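Side-chain contacts in PcyX_EBK42635 (Marine metagenome, PDB 5OWG), which probably reduces biliverdin IXα to phycoerythrobilin in a four-electron reaction, drawing its electrons from ferredoxin: residues Glu159-Leu162 with Asn163-Thr167; Gln196-Tyr199 with Ser200-Gln203; Leu225-Ser228 with Asp229-Pro233. One frame throughout, in Å; residues are numbered along the deposited sequence.

Contact 1 of 3, residues Glu159-Leu162 with Asn163-Thr167; sequences EDEL and NKICT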
loop_
_atom_site.group_PDB
_atom_site.type_symbol
_atom_site.label_atom_id
_atom_site.label_comp_id
_atom_site.label_asym_id
_atom_site.label_seq_id
_atom_site.Cartn_x
_atom_site.Cartn_y
_atom_site.Cartn_z
ATOM N N GLU A 159 -17.540 -6.578 15.216
ATOM C CA GLU A 159 -16.138 -6.395 15.568
ATOM C C GLU A 159 -15.412 -7.734 15.655
ATOM O O GLU A 159 -14.630 -7.971 16.576
ATOM C CB GLU A 159 -16.013 -5.642 16.894
ATOM C CG GLU A 159 -16.392 -4.168 16.806
ATOM C CD GLU A 159 -15.505 -3.273 17.654
ATOM O OE1 GLU A 159 -14.332 -3.634 17.890
ATOM O OE2 GLU A 159 -15.982 -2.202 18.085
ATOM N N ASP A 160 -15.681 -8.609 14.687
ATOM C CA ASP A 160 -14.980 -9.881 14.581
ATOM C C ASP A 160 -14.352 -10.006 13.200
ATOM O O ASP A 160 -13.174 -10.352 13.077
ATOM C CB ASP A 160 -15.928 -11.051 14.856
ATOM C CG ASP A 160 -16.110 -11.319 16.338
ATOM O OD1 ASP A 160 -15.174 -11.038 17.118
ATOM O OD2 ASP A 160 -17.188 -11.817 16.726
ATOM N N GLU A 161 -15.129 -9.717 12.154
ATOM C CA GLU A 161 -14.568 -9.703 10.809
ATOM C C GLU A 161 -13.458 -8.668 10.691
ATOM O O GLU A 161 -12.521 -8.849 9.906
ATOM C CB GLU A 161 -15.668 -9.427 9.782
ATOM C CG GLU A 161 -15.303 -9.825 8.361
ATOM C CD GLU A 161 -15.088 -11.319 8.215
ATOM O OE1 GLU A 161 -16.030 -12.088 8.504
ATOM O OE2 GLU A 161 -13.976 -11.727 7.822
ATOM N N LEU A 162 -13.544 -7.581 11.461
ATOM C CA LEU A 162 -12.453 -6.614 11.502
ATOM C C LEU A 162 -11.261 -7.155 12.282
ATOM O O LEU A 162 -10.115 -6.805 11.981
ATOM C CB LEU A 162 -12.939 -5.302 12.121
ATOM C CG LEU A 162 -11.902 -4.181 12.234
ATOM C CD1 LEU A 162 -11.423 -3.742 10.857
ATOM C CD2 LEU A 162 -12.469 -3.000 13.007
ATOM N N ASN A 163 -11.510 -7.999 13.285
ATOM C CA ASN A 163 -10.417 -8.583 14.056
ATOM C C ASN A 163 -9.580 -9.524 13.197
ATOM O O ASN A 163 -8.348 -9.419 13.163
ATOM C CB ASN A 163 -10.972 -9.323 15.275
ATOM C CG ASN A 163 -11.555 -8.384 16.315
ATOM O OD1 ASN A 163 -11.852 -7.225 16.025
ATOM N ND2 ASN A 163 -11.725 -8.885 17.534
ATOM N N LYS A 164 -10.232 -10.452 12.493
ATOM C CA LYS A 164 -9.495 -11.438 11.708
ATOM C C LYS A 164 -8.799 -10.784 10.519
ATOM O O LYS A 164 -7.620 -11.048 10.257
ATOM C CB LYS A 164 -10.438 -12.548 11.234
ATOM C CG LYS A 164 -11.454 -13.034 12.272
ATOM C CD LYS A 164 -10.829 -13.369 13.623
ATOM C CE LYS A 164 -9.966 -14.620 13.567
ATOM N NZ LYS A 164 -10.758 -15.848 13.273
ATOM N N ILE A 165 -9.517 -9.929 9.785
ATOM C CA ILE A 165 -8.952 -9.302 8.589
ATOM C C ILE A 165 -7.664 -8.566 8.933
ATOM O O ILE A 165 -6.650 -8.688 8.235
ATOM C CB ILE A 165 -9.988 -8.367 7.936
ATOM C CG1 ILE A 165 -10.755 -9.107 6.838
ATOM C CG2 ILE A 165 -9.332 -7.121 7.334
ATOM C CD1 ILE A 165 -11.452 -10.366 7.304
ATOM N N CYS A 166 -7.685 -7.785 10.014
ATOM C CA CYS A 166 -6.500 -7.029 10.402
ATOM C C CYS A 166 -5.366 -7.960 10.812
ATOM O O CYS A 166 -4.213 -7.768 10.408
ATOM C CB CYS A 166 -6.849 -6.065 11.536
ATOM S SG CYS A 166 -7.862 -4.653 11.027
ATOM N N THR A 167 -5.673 -8.978 11.621
ATOM C CA THR A 167 -4.658 -9.952 12.012
ATOM C C THR A 167 -4.042 -10.623 10.789
ATOM O O THR A 167 -2.820 -10.794 10.715
ATOM C CB THR A 167 -5.273 -10.985 12.960
ATOM O OG1 THR A 167 -5.185 -10.505 14.308
ATOM C CG2 THR A 167 -4.574 -12.346 12.861
#
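Leu162 and Cys166, one helical turn apart, make the apolar part of this contact. With CG anti to the backbone N (chi1 -180°), Leu162 sends its side chain along the helix flank until CD1 lies 3.7 Å from SG of Cys166. The pair is turned toward the body of the protein: Leu162 also touches Val102 and Leu14, and Cys166 packs on Trp17 of helix 14-28. On the neighbouring flank of the same turn, the aliphatic part of Glu161 and the branched chain of Ile165 run across each other at a slant, the Glu161 chain being bent at chi2 (64°) toward the isoleucine. There OE2 of Glu161 is modelled uncomfortably close to CD1 of Ile165, so its exact placing is doubtful.

The backbone bonds form a second group. Lys164 N donates to Asp160 O at 3.0 Å and approaches nearly in line with the carbonyl. Asn163 N reaches the same oxygen at 2.9 Å, but at an angle that makes the bond weak. Ile165 N to Glu161 O, at 3.2 Å, and Cys166 N to Leu162 O, at 3.3 Å, continue the helical i to i+4 series, each donor standing above its carbonyl plane.

Polar side chains add proximity more than bonding. The amide of Asn163 folds back over the start of the helix, where its OD1 comes within 2.9 Å of Glu159 O; both are acceptors, and no bond results. Its plane stands 87° from the carboxylate of Asp160, whose OD1 is 4.1 Å from ND2 of Asn163.

Asp160 occupies the N-cap position of helix 161-179 without a capping bond from its side chain. This is a helix start carried by main-chain i to i+4 bonds, with one apolar flank laid against the N-terminal helix of the bilin reductase fold.

Contact 2 of 3, residues Gln196-Tyr199 with Ser200-Gln203; sequences QNYY and SEHQ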
loop_
_atom_site.group_PDB
_atom_site.type_symbol
_atom_site.label_atom_id
_atom_site.label_comp_id
_atom_site.label_asym_id
_atom_site.label_seq_id
_atom_site.Cartn_x
_atom_site.Cartn_y
_atom_site.Cartn_z
ATOM N N GLN A 196 4.418 -4.323 -13.509
ATOM C CA GLN A 196 4.054 -3.477 -12.377
ATOM C C GLN A 196 3.339 -2.211 -12.836
ATOM O O GLN A 196 2.389 -1.758 -12.185
ATOM C CB GLN A 196 5.299 -3.134 -11.559
ATOM C CG GLN A 196 5.897 -4.330 -10.837
ATOM C CD GLN A 196 7.021 -3.950 -9.896
ATOM O OE1 GLN A 196 7.479 -2.806 -9.885
ATOM N NE2 GLN A 196 7.471 -4.908 -9.094
ATOM N N ASN A 197 3.776 -1.625 -13.952
ATOM C CA ASN A 197 3.102 -0.444 -14.485
ATOM C C ASN A 197 1.669 -0.767 -14.889
ATOM O O ASN A 197 0.730 -0.053 -14.517
ATOM C CB ASN A 197 3.884 0.109 -15.676
ATOM C CG ASN A 197 5.180 0.775 -15.264
ATOM O OD1 ASN A 197 5.563 0.746 -14.095
ATOM N ND2 ASN A 197 5.865 1.379 -16.228
ATOM N N TYR A 198 1.482 -1.838 -15.665
ATOM C CA TYR A 198 0.139 -2.258 -16.055
ATOM C C TYR A 198 -0.785 -2.335 -14.848
ATOM O O TYR A 198 -1.964 -1.973 -14.929
ATOM C CB TYR A 198 0.209 -3.610 -16.769
ATOM C CG TYR A 198 -1.121 -4.136 -17.263
ATOM C CD1 TYR A 198 -1.642 -3.729 -18.484
ATOM C CD2 TYR A 198 -1.850 -5.052 -16.514
ATOM C CE1 TYR A 198 -2.855 -4.211 -18.942
ATOM C CE2 TYR A 198 -3.062 -5.541 -16.962
ATOM C CZ TYR A 198 -3.560 -5.118 -18.177
ATOM O OH TYR A 198 -4.768 -5.604 -18.624
ATOM N N TYR A 199 -0.262 -2.803 -13.712
ATOM C CA TYR A 199 -1.034 -2.797 -12.475
ATOM C C TYR A 199 -1.294 -1.374 -12.000
ATOM O O TYR A 199 -2.360 -1.082 -11.445
ATOM C CB TYR A 199 -0.295 -3.602 -11.406
ATOM C CG TYR A 199 -0.858 -3.473 -10.007
ATOM C CD1 TYR A 199 -0.499 -2.410 -9.187
ATOM C CD2 TYR A 199 -1.733 -4.424 -9.499
ATOM C CE1 TYR A 199 -1.006 -2.290 -7.908
ATOM C CE2 TYR A 199 -2.245 -4.313 -8.219
ATOM C CZ TYR A 199 -1.876 -3.246 -7.428
ATOM O OH TYR A 199 -2.383 -3.131 -6.155
ATOM N N SER A 200 -0.331 -0.473 -12.209
ATOM C CA SER A 200 -0.502 0.911 -11.777
ATOM C C SER A 200 -1.484 1.649 -12.677
ATOM O O SER A 200 -2.289 2.454 -12.195
ATOM C CB SER A 200 0.851 1.620 -11.754
ATOM O OG SER A 200 1.696 1.067 -10.760
ATOM N N GLU A 201 -1.430 1.393 -13.985
ATOM C CA GLU A 201 -2.411 1.964 -14.901
ATOM C C GLU A 201 -3.828 1.612 -14.465
ATOM O O GLU A 201 -4.674 2.494 -14.275
ATOM C CB GLU A 201 -2.142 1.469 -16.324
ATOM C CG GLU A 201 -3.359 1.494 -17.244
ATOM C CD GLU A 201 -3.020 1.091 -18.664
ATOM O OE1 GLU A 201 -1.883 0.627 -18.897
ATOM O OE2 GLU A 201 -3.888 1.236 -19.549
ATOM N N HIS A 202 -4.103 0.317 -14.301
ATOM C CA HIS A 202 -5.457 -0.131 -13.998
ATOM C C HIS A 202 -5.938 0.314 -12.623
ATOM O O HIS A 202 -7.152 0.380 -12.404
ATOM C CB HIS A 202 -5.540 -1.655 -14.103
ATOM C CG HIS A 202 -5.922 -2.144 -15.465
ATOM N ND1 HIS A 202 -7.233 -2.315 -15.851
ATOM C CD2 HIS A 202 -5.167 -2.494 -16.532
ATOM C CE1 HIS A 202 -7.271 -2.752 -17.097
ATOM N NE2 HIS A 202 -6.029 -2.868 -17.534
ATOM N N GLN A 203 -5.030 0.621 -11.693
ATOM C CA GLN A 203 -5.443 1.025 -10.356
ATOM C C GLN A 203 -5.302 2.520 -10.101
ATOM O O GLN A 203 -5.920 3.028 -9.159
ATOM C CB GLN A 203 -4.652 0.262 -9.288
ATOM C CG GLN A 203 -5.250 0.431 -7.901
ATOM C CD GLN A 203 -5.013 -0.757 -6.996
ATOM O OE1 GLN A 203 -4.274 -1.678 -7.339
ATOM N NE2 GLN A 203 -5.654 -0.747 -5.832
#
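Tyr198 and His202 project from the same flank of helix 189-204, side by side and pointing the same way, with their rings tilted rather than stacked. The planes meet at 55° and the centroids are 4.7 Å apart. CD2 of His202 sits over one face of the tyrosine ring, displaced toward its rim and 3.5 Å from CZ of Tyr198. Tyr198 O lies at the edge of the imidazole and in its plane, 3.6 Å from CD2 of His202. That carbonyl also accepts the backbone N-H of His202, so main chain and side chain of the histidine converge on one oxygen.

These are i, i+4 side-chain pairs along an alpha helix, and helix 189-204 packs on the central antiparallel sheet of the alpha/beta/alpha sandwich known for ferredoxin-dependent bilin reductases. Ile90 of strand 90-96 meets Tyr199, while Phe81 of strand 73-82 meets Gln196 and Ser200.

Tyr199 and Gln203 repeat the side-by-side arrangement on another flank. CG stands anti to the backbone N in both (chi1 170° in the tyrosine), which sends the two chains in a common direction. The amide plane of Gln203 is turned 60° from the phenol ring, and its OE1 is modelled 2.7 Å from OH of Tyr199; a clash there makes the detail doubtful.

Ser200 turns its hydroxyl back along the helix, OG lying beside its own backbone N. OG donates to Gln196 O at 3.2 Å, while Ser200 N binds the same oxygen at 3.0 Å. The two donors arrive from opposite faces of the carbonyl plane, so Gln196 O is held by two donors, and the proton of the buried serine finds an acceptor inside its own helix. The Gln196 side chain points away from this turn, to Arg58 and to the carbonyl of Pro82.

Contact 3 of 3, residues Leu225-Ser228 with Asp229-Pro233; sequences LFCS and DNLFP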
loop_
_atom_site.group_PDB
_atom_site.type_symbol
_atom_site.label_atom_id
_atom_site.label_comp_id
_atom_site.label_asym_id
_atom_site.label_seq_id
_atom_site.Cartn_x
_atom_site.Cartn_y
_atom_site.Cartn_z
ATOM N N LEU A 225 -3.103 15.438 -7.959
ATOM C CA LEU A 225 -1.655 15.438 -7.771
ATOM C C LEU A 225 -1.184 14.118 -7.166
ATOM O O LEU A 225 -0.248 13.486 -7.671
ATOM C CB LEU A 225 -1.259 16.615 -6.878
ATOM C CG LEU A 225 -0.057 17.488 -7.238
ATOM C CD1 LEU A 225 -0.151 18.042 -8.645
ATOM C CD2 LEU A 225 0.025 18.632 -6.241
ATOM N N PHE A 226 -1.834 13.686 -6.082
ATOM C CA PHE A 226 -1.430 12.469 -5.382
ATOM C C PHE A 226 -1.665 11.226 -6.236
ATOM O O PHE A 226 -0.785 10.365 -6.354
ATOM C CB PHE A 226 -2.197 12.378 -4.061
ATOM C CG PHE A 226 -1.939 11.121 -3.283
ATOM C CD1 PHE A 226 -0.800 10.991 -2.508
ATOM C CD2 PHE A 226 -2.853 10.081 -3.305
ATOM C CE1 PHE A 226 -0.569 9.837 -1.782
ATOM C CE2 PHE A 226 -2.628 8.927 -2.580
ATOM C CZ PHE A 226 -1.485 8.804 -1.818
ATOM N N CYS A 227 -2.851 11.111 -6.839
ATOM C CA CYS A 227 -3.201 9.897 -7.571
ATOM C C CYS A 227 -2.276 9.650 -8.758
ATOM O O CYS A 227 -2.077 8.497 -9.157
ATOM C CB CYS A 227 -4.653 9.974 -8.047
ATOM S SG CYS A 227 -5.875 9.792 -6.731
ATOM N N SER A 228 -1.703 10.707 -9.334
ATOM C CA SER A 228 -0.919 10.568 -10.556
ATOM C C SER A 228 0.576 10.420 -10.306
ATOM O O SER A 228 1.267 9.790 -11.114
ATOM C CB SER A 228 -1.154 11.779 -11.466
ATOM O OG SER A 228 -0.710 12.975 -10.850
ATOM N N ASP A 229 1.098 10.980 -9.212
ATOM C CA ASP A 229 2.536 11.086 -9.012
ATOM C C ASP A 229 3.072 10.316 -7.814
ATOM O O ASP A 229 4.245 9.930 -7.835
ATOM C CB ASP A 229 2.941 12.559 -8.848
ATOM C CG ASP A 229 2.564 13.401 -10.044
ATOM O OD1 ASP A 229 2.063 12.839 -11.040
ATOM O OD2 ASP A 229 2.768 14.630 -9.988
ATOM N N ASN A 230 2.262 10.081 -6.778
ATOM C CA ASN A 230 2.781 9.532 -5.531
ATOM C C ASN A 230 1.916 8.400 -4.988
ATOM O O ASN A 230 1.954 8.128 -3.782
ATOM C CB ASN A 230 2.902 10.636 -4.476
ATOM C CG ASN A 230 4.040 11.591 -4.762
ATOM O OD1 ASN A 230 3.836 12.658 -5.343
ATOM N ND2 ASN A 230 5.250 11.211 -4.361
ATOM N N LEU A 231 1.140 7.738 -5.843
ATOM C CA LEU A 231 0.282 6.638 -5.422
ATOM C C LEU A 231 0.739 5.317 -6.023
ATOM O O LEU A 231 1.095 4.398 -5.279
ATOM C CB LEU A 231 -1.171 6.949 -5.804
ATOM C CG LEU A 231 -2.149 5.784 -5.657
ATOM C CD1 LEU A 231 -2.043 5.143 -4.279
ATOM C CD2 LEU A 231 -3.574 6.231 -5.933
ATOM N N PHE A 232 0.736 5.193 -7.347
ATOM C CA PHE A 232 1.349 4.064 -8.044
ATOM C C PHE A 232 2.260 4.627 -9.126
ATOM O O PHE A 232 1.947 4.563 -10.321
ATOM C CB PHE A 232 0.293 3.127 -8.630
ATOM C CG PHE A 232 -0.589 2.500 -7.596
ATOM C CD1 PHE A 232 -0.090 1.538 -6.735
ATOM C CD2 PHE A 232 -1.916 2.868 -7.484
ATOM C CE1 PHE A 232 -0.898 0.964 -5.776
ATOM C CE2 PHE A 232 -2.725 2.303 -6.522
ATOM C CZ PHE A 232 -2.217 1.344 -5.672
ATOM N N PRO A 233 3.398 5.194 -8.736
ATOM C CA PRO A 233 4.274 5.832 -9.720
ATOM C C PRO A 233 4.821 4.826 -10.716
ATOM O O PRO A 233 5.027 3.651 -10.404
ATOM C CB PRO A 233 5.401 6.430 -8.867
ATOM C CG PRO A 233 4.881 6.432 -7.463
ATOM C CD PRO A 233 3.963 5.261 -7.379
HETATM O O HOH W 1 0.777 7.662 -9.106
#
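Phe226 and Asn230 are joined at the last turn of helix 220-229, where Phe226 O accepts the N-H of Asn230 at 3.1 Å. One residue earlier, Asp229 N gives its hydrogen to Leu225 O at 3.2 Å, with a weaker and longer share going to Phe226 O. The series would continue from Leu231 N to Cys227 O, but these two have drawn 4.7 Å apart. A water sits between them: it accepts from Leu231 N at 3.3 Å and donates to Cys227 O at 3.0 Å, bridging the step at which the chain leaves the helix.

The polar side chains divide, Ser228 and Asp229 facing each other while Asn230 turns to residues outside the turn. Ser228 OG lies 2.8 Å from OD1 of Asp229, but its single proton may go instead to Lys224 O; a chi1 of 63°, between backbone N and carbonyl carbon, puts the hydroxyl near both. Asn230 is buried, and both ends of its amide are hydrogen-bonded outside the turn, OD1 to Arg39, ND2 to Pro35 O and Glu34.

The apolar part of the contact is Phe226 against Leu231. CB of Leu231 sits over one face of the Phe226 ring, 4.1 Å from CE2 of Phe226, and the two side chains cross at about a right angle. Phe40 meets the same ring edge-to-face.

With Asp229 at the carboxyl end of a helix, its charge would be expected to sit unfavourably, and the long ion pair with Arg39 is a weak compensation. Of the last carbonyls, Leu225 O and Phe226 O are paid by backbone N-H groups and Cys227 O by the water, which stands in for the lost i to i+4 bond.

How the contacts relate
All three are local contacts within a turn or so of chain. Contact 1 is a surface contact at the start of helix 161-179, across the chain's centre from the other two, its centre about 29 Å from each of theirs. Contacts 2 and 3 are partly buried and touch directly: Phe232, after helix 220-229, packs on Ser200, Gln203 and Tyr199 of helix 189-204. The chemistry differs with position. A helix beginning relies on main-chain bonds among exposed charged residues, the later turns of a helix packed on the sheet on paired rings and a doubly gripped carbonyl, and a helix end on a water and on hydrogen bonds from the Asn230 side-chain amide to residues outside the turn.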